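Long-range contacts in Phenylalanine/tyrosine ammonia-lyase (Rhodosporidium toruloides, PDB 1Y2M), which catalyses the non-oxidative deamination of L-phenylalanine and L-tyrosine, giving trans-cinnamic acid and p-coumaric acid with similar efficiency: residues Q44-V48 with H287-L291; L456-D460 with R641-W645; S649-A654 with Y666-E671. All coordinates share one frame; numbering follows the deposited sequence.

Contact 1: residues Q44-V48 with H287-L291; sequences QVDIV and HMLSL
The imidazole of His287 and the carboxamide of Gln44 meet edge to edge, with their planes almost perpendicular. Gln44 NE2 lies in the ring plane and donates to His287 ND1 over 2.9 Å, a nearly straight bond at 167°, while at the other nitrogen of the ring NE2 is hydrogen-bonded to His383 of helix 368-391. Obliquely to the ring sits Ile47, whose CG2 makes an off-centre CH-pi contact 4.3 Å from the His287 ring centroid. The opposite end of the Gln44 amide is used as well: Ser290 OG donates to Gln44 OE1 at 2.7 Å, from slightly outside the carbonyl plane. With CG anti to the backbone N (chi1 -179°) and the chain extended beyond it, Gln44 reaches straight across to helix 273-303.

Beside this polar pair lies an apolar layer. Val48 and Leu291 approach tip to tip, CG2 to CD1 at 3.9 Å; Val48 CG1 rests 3.7 Å from SE of Met288, modelled as selenomethionine, and Val45 touches the other methyl branch of Leu291. The start of short helix 44-52 thus packs on long helix 273-303 of the helical PAL/histidase core, the segment axes 10.4 Å apart and their N-to-C directions at 133°.

Because both ends of the buried amide are bonded, its flip is fixed. Acceptance at ND1 is consistent with a neutral His287 carrying its proton on NE2, the atom bonded to His383.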
# COMPACT_ATOMS: atom_id res chain seq x y z
N GLN B 44 19.13 9.79 20.65
CA GLN B 44 18.70 10.71 19.62
C GLN B 44 19.02 12.13 20.04
O GLN B 44 19.49 12.92 19.24
CB GLN B 44 17.20 10.52 19.35
CG GLN B 44 16.65 11.42 18.28
CD GLN B 44 15.29 10.97 17.84
OE1 GLN B 44 14.41 10.84 18.71
NE2 GLN B 44 15.09 10.70 16.52
N VAL B 45 18.80 12.47 21.31
CA VAL B 45 19.20 13.79 21.76
C VAL B 45 20.70 14.04 21.55
O VAL B 45 21.06 15.14 21.09
CB VAL B 45 18.82 14.03 23.27
CG1 VAL B 45 19.36 15.40 23.73
CG2 VAL B 45 17.30 13.99 23.49
N ASP B 46 21.57 13.06 21.87
CA ASP B 46 23.02 13.19 21.61
C ASP B 46 23.29 13.51 20.12
O ASP B 46 24.11 14.38 19.78
CB ASP B 46 23.79 11.89 21.92
CG ASP B 46 23.85 11.54 23.39
OD1 ASP B 46 23.65 12.47 24.23
OD2 ASP B 46 24.12 10.33 23.69
N ILE B 47 22.61 12.77 19.24
CA ILE B 47 22.72 12.92 17.79
C ILE B 47 22.28 14.31 17.32
O ILE B 47 22.96 15.00 16.55
CB ILE B 47 21.91 11.81 17.07
CG1 ILE B 47 22.66 10.49 17.28
CG2 ILE B 47 21.71 12.17 15.60
CD1 ILE B 47 21.94 9.20 16.84
N VAL B 48 21.14 14.74 17.83
CA VAL B 48 20.63 16.06 17.53
C VAL B 48 21.55 17.18 18.02
O VAL B 48 21.82 18.15 17.31
CB VAL B 48 19.20 16.21 18.08
CG1 VAL B 48 18.73 17.67 18.10
CG2 VAL B 48 18.25 15.32 17.28
N HIS B 287 14.29 13.66 12.98
CA HIS B 287 14.79 13.59 14.37
C HIS B 287 14.12 14.65 15.24
O HIS B 287 13.76 14.43 16.41
CB HIS B 287 16.28 13.86 14.42
CG HIS B 287 17.17 12.71 14.01
ND1 HIS B 287 17.06 11.44 14.52
CD2 HIS B 287 18.27 12.71 13.21
CE1 HIS B 287 18.02 10.69 14.01
NE2 HIS B 287 18.78 11.44 13.21
N MSE B 288 13.98 15.85 14.66
CA MSE B 288 13.40 16.96 15.41
C MSE B 288 11.94 16.69 15.74
O MSE B 288 11.46 16.98 16.82
CB MSE B 288 13.49 18.29 14.65
CG MSE B 288 14.84 18.63 14.16
SE MSE B 288 16.20 18.62 15.58
CE MSE B 288 17.75 18.67 14.29
N LEU B 289 11.23 16.09 14.78
CA LEU B 289 9.82 15.84 14.93
C LEU B 289 9.64 14.70 15.96
O LEU B 289 8.71 14.73 16.73
CB LEU B 289 9.21 15.49 13.59
CG LEU B 289 9.04 16.60 12.57
CD1 LEU B 289 8.65 16.02 11.22
CD2 LEU B 289 7.99 17.60 13.02
N SER B 290 10.58 13.78 16.04
CA SER B 290 10.54 12.72 17.04
C SER B 290 10.68 13.33 18.41
O SER B 290 9.94 12.99 19.34
CB SER B 290 11.74 11.78 16.80
OG SER B 290 11.84 10.81 17.82
N LEU B 291 11.60 14.29 18.56
CA LEU B 291 11.78 14.96 19.87
C LEU B 291 10.57 15.79 20.22
O LEU B 291 10.13 15.84 21.37
CB LEU B 291 13.06 15.79 19.91
CG LEU B 291 14.37 14.97 19.85
CD1 LEU B 291 15.59 15.91 20.01
CD2 LEU B 291 14.42 13.89 20.91

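Contact 2: residues L456-D460 with R641-W645; sequences LAAED and RETFW
Between Arg641 and Glu459 the direct pairing is one of charges: Glu459 OE1 stands 3.2 Å from Arg641 NH1, but well out of the guanidinium plane, where the N-H hydrogens are not directed. The carboxylate and guanidinium planes are turned 66° apart, and the two side chains run alongside one another in opposing senses. Over one face of the same guanidinium, off-centre, lies the carbonyl oxygen of Ala458, with Arg641 NE 3.6 Å from Ala458 O. The apolar counterpart is Ala458 CB, 3.7 Å from Trp645 CZ2.

Round its edge the guanidinium donates to waters. Water 3 supplies the hydrogen-bonded route between the charged pair, accepting from NH1 and donating to Glu459 OE1; NH2 reaches Asp460 OD1 through water 4; NE gives to water 2, which bonds to Ala458 O. Water 1 ties three groups together, accepting from Trp645 NE1 at 2.9 Å while donating to Ala458 O at 2.7 Å and to Glu459 OE2.

Waters thus bridge the loop between helices 416-443 and 468-484 to the C-terminal part of helix 619-646, in the mainly helical PAL/histidase architecture.

Further partners probably help to position these groups. Glu459 OE2 forms a salt bridge with Arg679, which also pairs with Glu642, so one arginine probably offsets the repulsion of two carboxylates whose OE2 atoms are 5.8 Å apart. Asp460 OD1 accepts from the backbone N of Leu593, where helix 593-611 starts. Within helix 619-646, the ring of Phe644 lies over one face of the neighbouring Trp645 indole.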
# COMPACT_ATOMS: atom_id res chain seq x y z
N LEU B 456 -11.98 22.90 23.95
CA LEU B 456 -11.07 23.87 24.54
C LEU B 456 -11.57 25.31 24.36
O LEU B 456 -10.81 26.29 24.24
CB LEU B 456 -9.62 23.66 24.08
CG LEU B 456 -9.05 22.25 24.21
CD1 LEU B 456 -7.58 22.24 23.81
CD2 LEU B 456 -9.18 21.68 25.59
N ALA B 457 -12.88 25.45 24.38
CA ALA B 457 -13.48 26.77 24.32
C ALA B 457 -13.24 27.46 25.67
O ALA B 457 -13.47 26.85 26.74
CB ALA B 457 -14.96 26.63 24.09
N ALA B 458 -12.81 28.72 25.64
CA ALA B 458 -12.56 29.47 26.88
C ALA B 458 -13.82 29.98 27.57
O ALA B 458 -13.79 30.28 28.76
CB ALA B 458 -11.65 30.69 26.58
N GLU B 459 -14.86 30.19 26.77
CA GLU B 459 -16.11 30.78 27.24
C GLU B 459 -17.24 29.80 26.97
O GLU B 459 -16.98 28.60 26.77
CB GLU B 459 -16.32 32.17 26.64
CG GLU B 459 -15.22 33.20 27.08
CD GLU B 459 -15.35 33.63 28.53
OE1 GLU B 459 -16.46 33.54 29.13
OE2 GLU B 459 -14.34 34.14 29.07
N ASP B 460 -18.49 30.27 27.03
CA ASP B 460 -19.62 29.32 26.88
C ASP B 460 -19.54 28.52 25.58
O ASP B 460 -19.41 29.10 24.50
CB ASP B 460 -20.97 30.04 26.98
CG ASP B 460 -21.46 30.22 28.42
OD1 ASP B 460 -20.83 29.77 29.39
OD2 ASP B 460 -22.53 30.83 28.57
N ARG B 641 -11.43 34.07 35.19
CA ARG B 641 -11.23 34.27 33.78
C ARG B 641 -10.75 35.70 33.48
O ARG B 641 -9.79 35.90 32.74
CB ARG B 641 -12.50 34.04 33.03
CG ARG B 641 -12.81 32.59 32.95
CD ARG B 641 -14.26 32.42 32.48
NE ARG B 641 -14.63 31.05 32.15
CZ ARG B 641 -15.86 30.71 31.77
NH1 ARG B 641 -16.81 31.62 31.67
NH2 ARG B 641 -16.12 29.48 31.42
N GLU B 642 -11.39 36.70 34.08
CA GLU B 642 -10.99 38.09 33.80
C GLU B 642 -9.57 38.34 34.25
O GLU B 642 -8.81 39.03 33.55
CB GLU B 642 -11.94 39.09 34.43
CG GLU B 642 -13.04 39.48 33.57
CD GLU B 642 -12.58 39.93 32.20
OE1 GLU B 642 -11.70 40.80 32.09
OE2 GLU B 642 -13.13 39.41 31.23
N THR B 643 -9.19 37.77 35.39
CA THR B 643 -7.83 37.94 35.89
C THR B 643 -6.83 37.38 34.86
O THR B 643 -5.84 38.06 34.55
CB THR B 643 -7.65 37.26 37.22
OG1 THR B 643 -8.46 37.91 38.19
CG2 THR B 643 -6.19 37.26 37.64
N PHE B 644 -7.09 36.19 34.30
CA PHE B 644 -6.27 35.66 33.22
C PHE B 644 -6.23 36.56 31.99
O PHE B 644 -5.16 36.86 31.47
CB PHE B 644 -6.83 34.29 32.79
CG PHE B 644 -6.10 33.63 31.66
CD1 PHE B 644 -4.97 32.88 31.90
CD2 PHE B 644 -6.58 33.70 30.36
CE1 PHE B 644 -4.29 32.25 30.86
CE2 PHE B 644 -5.91 33.08 29.29
CZ PHE B 644 -4.76 32.37 29.54
N TRP B 645 -7.39 36.91 31.47
CA TRP B 645 -7.41 37.56 30.15
C TRP B 645 -7.00 39.02 30.17
O TRP B 645 -6.64 39.58 29.13
CB TRP B 645 -8.79 37.46 29.51
CG TRP B 645 -9.12 36.07 29.09
CD1 TRP B 645 -10.01 35.23 29.69
CD2 TRP B 645 -8.54 35.33 27.99
NE1 TRP B 645 -10.03 34.04 29.04
CE2 TRP B 645 -9.15 34.07 27.99
CE3 TRP B 645 -7.59 35.63 27.00
CZ2 TRP B 645 -8.83 33.10 27.05
CZ3 TRP B 645 -7.26 34.63 26.08
CH2 TRP B 645 -7.92 33.42 26.08
O HOH W 1 -12.21 32.27 29.78
O HOH W 2 -12.62 29.12 31.28
O HOH W 3 -16.80 34.54 31.61
O HOH W 4 -18.52 28.54 30.26
O HOH W 5 -19.67 31.95 30.54

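Contact 3: residues S649-A654 with Y666-E671; sequences STSSPA and YAFVRE
Ser649 and Glu671 form the short polar link of this contact: Ser649 OG donates to Glu671 OE2 at 2.6 Å, meeting the carboxylate on its syn side and 17° out of its plane. The serine hydroxyl stands between the backbone N and the carbonyl carbon (chi1 53°), which aims it at the helix. Glu671, bent at chi2, folds its carboxylate back toward the loop. A second grip on the same oxygen comes from water 6, which donates to Glu671 OE2 at 2.7 Å and also to the carbonyl O of Ser649. Two donors on one carboxylate oxygen would be expected to favour the ionised form of the acid.

A second polar site lies three residues further on. Ser652 OG and Tyr666 OH are 2.9 Å apart, and each is hydrogen-bonded to Asp536 OD1 of helix 506-560, so a single carboxylate oxygen gathers both hydroxyls. Asp536 also forms a salt bridge through its OD2 with Arg670, whose NH1 in turn bonds to the backbone O of Val675.

Apolar contacts lie next to the Tyr666 site. Ala654 CB is 3.9 Å from Tyr666 CZ, oblique to the ring, while Arg670 CG covers one ring face off-centre. Toward the more exposed side, Thr650 CG2 sits 3.6 Å from Glu671 OE1, with the two side chains roughly perpendicular.

Within the loop, Ser652 N bonds to Ser649 O, and Ser652 OG then accepts from Ala654 N at 3.1 Å. That last bond defines an ST turn, here placed in the loop connecting helix 619-646 to helix 662-672.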
# COMPACT_ATOMS: atom_id res chain seq x y z
N SER B 649 0.25 37.52 28.67
CA SER B 649 0.57 36.10 28.71
C SER B 649 1.81 35.79 29.57
O SER B 649 1.97 34.67 30.06
CB SER B 649 0.78 35.51 27.31
OG SER B 649 1.73 36.30 26.60
N THR B 650 2.69 36.78 29.74
CA THR B 650 3.84 36.63 30.62
C THR B 650 3.42 36.49 32.07
O THR B 650 4.28 36.19 32.92
CB THR B 650 4.81 37.84 30.48
OG1 THR B 650 4.05 39.04 30.38
CG2 THR B 650 5.64 37.69 29.23
N SER B 651 2.14 36.76 32.40
CA SER B 651 1.61 36.56 33.76
C SER B 651 0.71 35.34 33.87
O SER B 651 -0.02 35.18 34.89
CB SER B 651 0.83 37.78 34.23
OG SER B 651 1.69 38.90 34.39
N SER B 652 0.71 34.50 32.84
CA SER B 652 -0.22 33.37 32.82
C SER B 652 -0.06 32.48 34.05
O SER B 652 1.05 32.11 34.39
CB SER B 652 0.02 32.46 31.63
OG SER B 652 -0.81 31.30 31.74
N PRO B 653 -1.19 32.06 34.67
CA PRO B 653 -1.10 31.16 35.81
C PRO B 653 -0.49 29.81 35.45
O PRO B 653 0.01 29.13 36.34
CB PRO B 653 -2.55 31.04 36.30
CG PRO B 653 -3.37 31.35 35.14
CD PRO B 653 -2.58 32.40 34.37
N ALA B 654 -0.47 29.44 34.18
CA ALA B 654 0.18 28.20 33.75
C ALA B 654 1.64 28.18 34.20
O ALA B 654 2.19 27.11 34.47
CB ALA B 654 0.11 28.08 32.25
N TYR B 666 6.37 26.36 26.16
CA TYR B 666 5.22 27.23 26.35
C TYR B 666 5.58 28.71 26.07
O TYR B 666 4.93 29.39 25.29
CB TYR B 666 4.71 27.10 27.79
CG TYR B 666 3.54 27.98 28.17
CD1 TYR B 666 2.24 27.49 28.10
CD2 TYR B 666 3.72 29.27 28.63
CE1 TYR B 666 1.13 28.27 28.45
CE2 TYR B 666 2.62 30.07 28.98
CZ TYR B 666 1.34 29.57 28.90
OH TYR B 666 0.25 30.32 29.25
N ALA B 667 6.64 29.17 26.72
CA ALA B 667 7.14 30.54 26.53
C ALA B 667 7.54 30.78 25.09
O ALA B 667 7.27 31.83 24.55
CB ALA B 667 8.31 30.83 27.48
N PHE B 668 8.16 29.79 24.46
CA PHE B 668 8.57 29.98 23.06
C PHE B 668 7.39 30.30 22.17
O PHE B 668 7.43 31.22 21.36
CB PHE B 668 9.26 28.72 22.55
CG PHE B 668 9.64 28.78 21.10
CD1 PHE B 668 10.62 29.68 20.65
CD2 PHE B 668 9.02 27.94 20.16
CE1 PHE B 668 10.98 29.75 19.30
CE2 PHE B 668 9.38 28.00 18.83
CZ PHE B 668 10.37 28.89 18.40
N VAL B 669 6.32 29.54 22.32
CA VAL B 669 5.17 29.71 21.44
C VAL B 669 4.37 30.96 21.83
O VAL B 669 3.99 31.79 20.97
CB VAL B 669 4.28 28.47 21.43
CG1 VAL B 669 3.07 28.73 20.60
CG2 VAL B 669 5.03 27.32 20.85
N ARG B 670 4.09 31.13 23.11
CA ARG B 670 3.25 32.20 23.57
C ARG B 670 3.93 33.57 23.42
O ARG B 670 3.27 34.57 23.09
CB ARG B 670 2.86 31.92 25.04
CG ARG B 670 1.77 30.87 25.24
CD ARG B 670 0.39 31.52 25.16
NE ARG B 670 -0.68 30.55 25.43
CZ ARG B 670 -1.25 29.79 24.52
NH1 ARG B 670 -0.85 29.82 23.26
NH2 ARG B 670 -2.24 28.99 24.87
N GLU B 671 5.23 33.63 23.69
CA GLU B 671 5.97 34.88 23.67
C GLU B 671 6.74 35.06 22.39
O GLU B 671 6.49 36.03 21.67
CB GLU B 671 6.91 34.98 24.84
CG GLU B 671 6.24 34.86 26.18
CD GLU B 671 4.94 35.62 26.33
OE1 GLU B 671 4.84 36.78 25.88
OE2 GLU B 671 4.02 35.08 26.98
O HOH W 6 4.43 33.20 28.86

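Contacts 2 and 3 are neighbours, their centres about 15 Å apart, and they touch directly: Phe644 CD1 packs 3.5 Å from Pro653 CD, so the end of helix 619-646 leads from the bridging waters of contact 2 into the loop of contact 3. Contact 1 stands apart, its centre about 36 Å from that of contact 2 and about 25 Å from that of contact 3; it is the most buried, its centre about 9 Å from the centre of the chain. Helix 506-560 packs beside all three, on Leu289, on Phe644 and, through Asp536, at contact 3. All lie away from the active site and its cinnamate-binding residues, and no other subunit touches them.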